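Local coordinates for Hut operon positive regulatory protein (Bacillus subtilis, PDB 4H4L) that binds cis-acting regulatory sequences on mRNA in the presence of histidine, suppressing transcription termination and switching on the hut operon for histidine utilization, at residues L12-L17 and R103-L107; D119-L125 and G142-I148. The protein carries 1 engineered substitution. All coordinates share one frame; numbering follows the deposited sequence.

Interaction 1 of 2, residues L12-L17 and R103-L107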
loop_
_atom_site.group_PDB
_atom_site.type_symbol
_atom_site.label_atom_id
_atom_site.label_comp_id
_atom_site.label_asym_id
_atom_site.label_seq_id
_atom_site.Cartn_x
_atom_site.Cartn_y
_atom_site.Cartn_z
ATOM N N LEU A 12 -19.265 1.021 20.956
ATOM C CA LEU A 12 -19.487 2.042 21.968
ATOM C C LEU A 12 -18.968 3.402 21.551
ATOM O O LEU A 12 -19.751 4.353 21.434
ATOM C CB LEU A 12 -18.840 1.628 23.288
ATOM C CG LEU A 12 -19.751 0.766 24.150
ATOM C CD1 LEU A 12 -19.009 0.248 25.371
ATOM C CD2 LEU A 12 -20.949 1.611 24.544
ATOM N N SER A 13 -17.644 3.474 21.338
ATOM C CA SER A 13 -16.962 4.659 20.812
ATOM C C SER A 13 -17.635 5.181 19.547
ATOM O O SER A 13 -17.757 6.398 19.344
ATOM C CB SER A 13 -15.515 4.313 20.499
ATOM O OG SER A 13 -15.463 3.331 19.487
ATOM N N VAL A 14 -18.067 4.256 18.694
ATOM C CA VAL A 14 -18.732 4.607 17.441
ATOM C C VAL A 14 -20.152 5.167 17.631
ATOM O O VAL A 14 -20.463 6.253 17.116
ATOM C CB VAL A 14 -18.725 3.416 16.474
ATOM C CG1 VAL A 14 -19.563 3.726 15.256
ATOM C CG2 VAL A 14 -17.300 3.108 16.052
ATOM N N LEU A 15 -20.999 4.435 18.365
ATOM C CA LEU A 15 -22.304 4.957 18.774
ATOM C C LEU A 15 -22.096 6.299 19.472
ATOM O O LEU A 15 -22.866 7.247 19.294
ATOM C CB LEU A 15 -23.025 3.980 19.710
ATOM C CG LEU A 15 -23.695 2.727 19.114
ATOM C CD1 LEU A 15 -23.377 1.503 19.958
ATOM C CD2 LEU A 15 -25.209 2.866 18.910
ATOM N N LEU A 16 -21.027 6.376 20.248
ATOM C CA LEU A 16 -20.729 7.580 20.996
ATOM C C LEU A 16 -20.460 8.736 20.047
ATOM O O LEU A 16 -21.038 9.814 20.179
ATOM C CB LEU A 16 -19.539 7.346 21.927
ATOM C CG LEU A 16 -18.839 8.567 22.510
ATOM C CD1 LEU A 16 -19.781 9.360 23.422
ATOM C CD2 LEU A 16 -17.572 8.109 23.233
ATOM N N LEU A 17 -19.613 8.464 19.066
ATOM C CA LEU A 17 -19.162 9.440 18.095
ATOM C C LEU A 17 -20.276 9.873 17.146
ATOM O O LEU A 17 -20.394 11.053 16.811
ATOM C CB LEU A 17 -18.017 8.832 17.300
ATOM C CG LEU A 17 -16.792 9.653 16.962
ATOM C CD1 LEU A 17 -15.852 8.724 16.232
ATOM C CD2 LEU A 17 -17.155 10.807 16.056
ATOM N N ARG A 103 -14.403 14.183 13.477
ATOM C CA ARG A 103 -14.643 14.197 14.902
ATOM C C ARG A 103 -14.086 12.852 15.326
ATOM O O ARG A 103 -14.185 11.910 14.555
ATOM C CB ARG A 103 -16.138 14.278 15.212
ATOM C CG ARG A 103 -16.453 14.291 16.715
ATOM C CD ARG A 103 -17.947 14.377 17.051
ATOM N NE ARG A 103 -18.196 14.197 18.494
ATOM C CZ ARG A 103 -19.388 13.962 19.047
ATOM N NH1 ARG A 103 -20.482 13.875 18.299
ATOM N NH2 ARG A 103 -19.485 13.815 20.361
ATOM N N PHE A 104 -13.511 12.774 16.525
ATOM C CA PHE A 104 -12.923 11.543 17.060
ATOM C C PHE A 104 -13.395 11.174 18.476
ATOM O O PHE A 104 -13.603 12.042 19.343
ATOM C CB PHE A 104 -11.376 11.606 17.018
ATOM C CG PHE A 104 -10.789 12.747 17.809
ATOM C CD1 PHE A 104 -10.386 12.563 19.143
ATOM C CD2 PHE A 104 -10.622 14.009 17.227
ATOM C CE1 PHE A 104 -9.859 13.619 19.880
ATOM C CE2 PHE A 104 -10.075 15.081 17.962
ATOM C CZ PHE A 104 -9.693 14.884 19.290
ATOM N N ALA A 105 -13.544 9.877 18.689
ATOM C CA ALA A 105 -13.797 9.327 19.992
ATOM C C ALA A 105 -12.597 8.486 20.329
ATOM O O ALA A 105 -12.058 7.851 19.417
ATOM C CB ALA A 105 -15.025 8.456 19.934
ATOM N N VAL A 106 -12.172 8.477 21.601
ATOM C CA VAL A 106 -11.133 7.544 22.088
ATOM C C VAL A 106 -11.565 6.795 23.350
ATOM O O VAL A 106 -11.753 7.392 24.407
ATOM C CB VAL A 106 -9.800 8.236 22.442
ATOM C CG1 VAL A 106 -8.752 7.196 22.808
ATOM C CG2 VAL A 106 -9.320 9.124 21.312
ATOM N N LEU A 107 -11.689 5.479 23.239
ATOM C CA LEU A 107 -12.069 4.637 24.366
ATOM C C LEU A 107 -10.924 3.782 24.885
ATOM O O LEU A 107 -10.147 3.248 24.095
ATOM C CB LEU A 107 -13.238 3.730 24.000
ATOM C CG LEU A 107 -14.638 4.099 24.473
ATOM C CD1 LEU A 107 -15.521 2.871 24.383
ATOM C CD2 LEU A 107 -14.625 4.589 25.909
#
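Helix 9-17 lies over one face of the four-stranded antiparallel sheet, where its residues Ser13 and Leu17 settle on Ala105 of strand 99-109. The two short axes approach to 8.0 Å and run roughly antiparallel, at 147°. Alternation along the strand sends Arg103, Ala105 and Leu107 toward the helix, whereas Phe104 and Val106 point to the other face, where helix 47-60 packs. The small methyl of Ala105 probably lets the helix come close: its CB sits 3.5 Å from Ser13 O and 3.7 Å from Leu17 CG, with Leu16 CD2 at its flank. Leu17 spreads its two methyls along the strand, CD1 3.6 Å from Ala105 N and CD2 3.6 Å from Arg103 CG. Arg103 is stretched out from CG to NE, with CG anti to the backbone N (chi1 180°), and its methylenes slide past Leu17 in the opposite direction. This carries the guanidinium to the C-terminal turn of the helix, with Leu17 C over one face of the guanidinium. There Arg103 NH1 lies 3.2 Å from Leu17 O, but at too poor an angle for a hydrogen bond. At the other end Leu107 CD1 touches Leu12 CB at 3.7 Å. Ser13 OG turns back to bond to Gly10 O and Ile9 O of its own helix. With no hydrogen bond between 12-17 and 103-107, cohesion here comes from leucine branches and arginine methylenes packed on the strand, probably helped by attraction between the guanidinium and the carbonyl end of the helix.

Interaction 2 of 2, residues D119-L125 and G142-I148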
loop_
_atom_site.group_PDB
_atom_site.type_symbol
_atom_site.label_atom_id
_atom_site.label_comp_id
_atom_site.label_asym_id
_atom_site.label_seq_id
_atom_site.Cartn_x
_atom_site.Cartn_y
_atom_site.Cartn_z
ATOM N N ASP A 119 -6.078 -3.340 29.595
ATOM C CA ASP A 119 -6.652 -2.254 28.822
ATOM C C ASP A 119 -6.354 -2.424 27.313
ATOM O O ASP A 119 -5.266 -2.882 26.923
ATOM C CB ASP A 119 -6.077 -0.912 29.316
ATOM C CG ASP A 119 -6.801 -0.337 30.537
ATOM O OD1 ASP A 119 -6.246 0.608 31.140
ATOM O OD2 ASP A 119 -7.912 -0.787 30.888
ATOM N N TRP A 120 -7.334 -2.048 26.492
ATOM C CA TRP A 120 -7.214 -1.938 25.034
ATOM C C TRP A 120 -7.685 -0.565 24.672
ATOM O O TRP A 120 -8.362 0.080 25.479
ATOM C CB TRP A 120 -8.060 -3.007 24.332
ATOM C CG TRP A 120 -7.422 -4.372 24.430
ATOM C CD1 TRP A 120 -7.141 -5.088 25.586
ATOM C CD2 TRP A 120 -6.912 -5.217 23.336
ATOM N NE1 TRP A 120 -6.514 -6.271 25.296
ATOM C CE2 TRP A 120 -6.347 -6.415 23.972
ATOM C CE3 TRP A 120 -6.865 -5.106 21.951
ATOM C CZ2 TRP A 120 -5.777 -7.441 23.236
ATOM C CZ3 TRP A 120 -6.289 -6.146 21.222
ATOM C CH2 TRP A 120 -5.756 -7.286 21.850
ATOM N N ILE A 121 -7.335 -0.073 23.483
ATOM C CA ILE A 121 -7.749 1.290 23.103
ATOM C C ILE A 121 -8.437 1.315 21.734
ATOM O O ILE A 121 -8.231 0.431 20.913
ATOM C CB ILE A 121 -6.577 2.298 23.233
ATOM C CG1 ILE A 121 -7.065 3.740 23.139
ATOM C CG2 ILE A 121 -5.482 2.014 22.227
ATOM C CD1 ILE A 121 -5.999 4.736 23.537
ATOM N N ALA A 122 -9.287 2.299 21.499
ATOM C CA ALA A 122 -10.002 2.338 20.246
ATOM C C ALA A 122 -10.056 3.764 19.838
ATOM O O ALA A 122 -10.478 4.589 20.622
ATOM C CB ALA A 122 -11.408 1.793 20.393
ATOM N N VAL A 123 -9.586 4.046 18.623
ATOM C CA VAL A 123 -9.596 5.380 18.083
ATOM C C VAL A 123 -10.596 5.356 16.929
ATOM O O VAL A 123 -10.413 4.610 15.977
ATOM C CB VAL A 123 -8.188 5.766 17.638
ATOM C CG1 VAL A 123 -8.151 7.196 17.171
ATOM C CG2 VAL A 123 -7.200 5.578 18.786
ATOM N N SER A 124 -11.692 6.095 17.045
ATOM C CA SER A 124 -12.749 5.999 16.048
ATOM C C SER A 124 -12.883 7.344 15.388
ATOM O O SER A 124 -12.966 8.352 16.078
ATOM C CB SER A 124 -14.095 5.599 16.683
ATOM O OG SER A 124 -14.026 4.334 17.342
ATOM N N LEU A 125 -12.896 7.367 14.057
ATOM C CA LEU A 125 -12.901 8.626 13.335
ATOM C C LEU A 125 -14.193 8.763 12.548
ATOM O O LEU A 125 -14.611 7.790 11.937
ATOM C CB LEU A 125 -11.729 8.629 12.371
ATOM C CG LEU A 125 -10.341 8.604 12.990
ATOM C CD1 LEU A 125 -9.305 8.364 11.905
ATOM C CD2 LEU A 125 -10.083 9.937 13.667
ATOM N N GLY A 142 -13.233 5.494 10.154
ATOM C CA GLY A 142 -12.110 4.617 10.450
ATOM C C GLY A 142 -12.054 4.225 11.914
ATOM O O GLY A 142 -12.303 5.062 12.798
ATOM N N VAL A 143 -11.726 2.962 12.174
ATOM C CA VAL A 143 -11.616 2.463 13.547
ATOM C C VAL A 143 -10.349 1.667 13.826
ATOM O O VAL A 143 -10.134 0.617 13.252
ATOM C CB VAL A 143 -12.845 1.618 13.948
ATOM C CG1 VAL A 143 -12.747 1.203 15.394
ATOM C CG2 VAL A 143 -14.105 2.437 13.754
ATOM N N GLY A 144 -9.525 2.159 14.738
ATOM C CA GLY A 144 -8.269 1.486 15.056
ATOM C C GLY A 144 -8.371 0.906 16.436
ATOM O O GLY A 144 -8.787 1.598 17.367
ATOM N N ILE A 145 -8.008 -0.369 16.574
ATOM C CA ILE A 145 -8.058 -1.048 17.866
ATOM C C ILE A 145 -6.710 -1.643 18.231
ATOM O O ILE A 145 -6.209 -2.514 17.542
ATOM C CB ILE A 145 -9.184 -2.102 17.914
ATOM C CG1 ILE A 145 -10.533 -1.371 17.916
ATOM C CG2 ILE A 145 -9.068 -2.971 19.162
ATOM C CD1 ILE A 145 -11.709 -2.130 17.327
ATOM N N ASN A 146 -6.130 -1.166 19.325
ATOM C CA ASN A 146 -4.889 -1.736 19.813
ATOM C C ASN A 146 -4.925 -2.027 21.327
ATOM O O ASN A 146 -5.754 -1.493 22.073
ATOM C CB ASN A 146 -3.776 -0.768 19.493
ATOM C CG ASN A 146 -2.421 -1.415 19.487
ATOM O OD1 ASN A 146 -2.281 -2.646 19.468
ATOM N ND2 ASN A 146 -1.400 -0.580 19.494
ATOM N N HIS A 147 -4.032 -2.890 21.776
ATOM C CA HIS A 147 -3.830 -3.114 23.200
ATOM C C HIS A 147 -3.031 -1.971 23.807
ATOM O O HIS A 147 -2.252 -1.316 23.109
ATOM C CB HIS A 147 -3.145 -4.474 23.430
ATOM C CG HIS A 147 -1.790 -4.612 22.765
ATOM N ND1 HIS A 147 -1.652 -4.848 21.446
ATOM C CD2 HIS A 147 -0.500 -4.564 23.292
ATOM C CE1 HIS A 147 -0.337 -4.962 21.144
ATOM N NE2 HIS A 147 0.366 -4.783 22.272
ATOM N N ILE A 148 -3.221 -1.688 25.110
ATOM C CA ILE A 148 -2.493 -0.541 25.680
ATOM C C ILE A 148 -1.709 -0.827 26.965
ATOM O O ILE A 148 -0.521 -1.187 26.948
ATOM C CB ILE A 148 -3.392 0.725 25.778
ATOM C CG1 ILE A 148 -2.583 1.951 26.204
ATOM C CG2 ILE A 148 -4.589 0.498 26.685
ATOM C CD1 ILE A 148 -3.290 3.271 25.959
ATOM O OXT ILE A 148 -2.258 -0.695 28.049
#
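Trp120 and His147 face each other as a non-hydrogen-bonded pair, and here the side-chain packing is close: in a CH-pi contact His147 CB stands over the six-membered ring of Trp120, 3.8 Å from its centroid, and the imidazole edge meets the indole face, an edge-to-face pair with planes at 62°. His147 CG lies between the backbone N and the carbonyl carbon (chi1 60°), leading the imidazole away to where His147 ND1 bonds to His73 ND1 of a neighbouring subunit. Tyr69 and His73 of that subunit also meet the Trp120 ring, and a bound zinc ion lies about 6 Å from the Trp120 side chain. With an alanine here, His147 CB would probably lose the ring face it rests on, and a gap would open against the neighbour's Tyr69 and His73. Strands 120-130 and 137-147 form a beta hairpin, with paired backbone bonds linking Ile121 with Asn146, Val123 with Gly144 and Leu125 with Gly142; the shortest, Ile121 N to Asn146 O, measures 2.6 Å. Helix 70-87 packs against Val123 and Leu125. Looser is the partly exposed end, where one bond, Ile148 N to Asp119 O at 3.0 Å, replaces the paired ones and Asp119 OD1 turns to a salt bridge with Arg108.

In the fold
Interactions 1 and 2 have their centres about 10 Å apart and share one antiparallel sheet, ordered 36-44, 99-109, 120-130, 137-147. Along the chain they come in series: interaction 1 joins the early helix 9-17 to the second strand across 85 intervening residues, and interaction 2 then zips together the last two strands. Backbone bonding between strands 99-109 and 120-130 couples them, with Ala122 N 2.9 Å from Leu107 O, and Ser13 OG reaches Ser124 OG at 2.8 Å. Helix 9-17 spans both contacts, Val14 and Leu17 packing on Ser124 and Val14 on Val143. Interaction 1 reaches the second subunit of the hexamer through Val14 and Leu15; interaction 2 reaches the second and third.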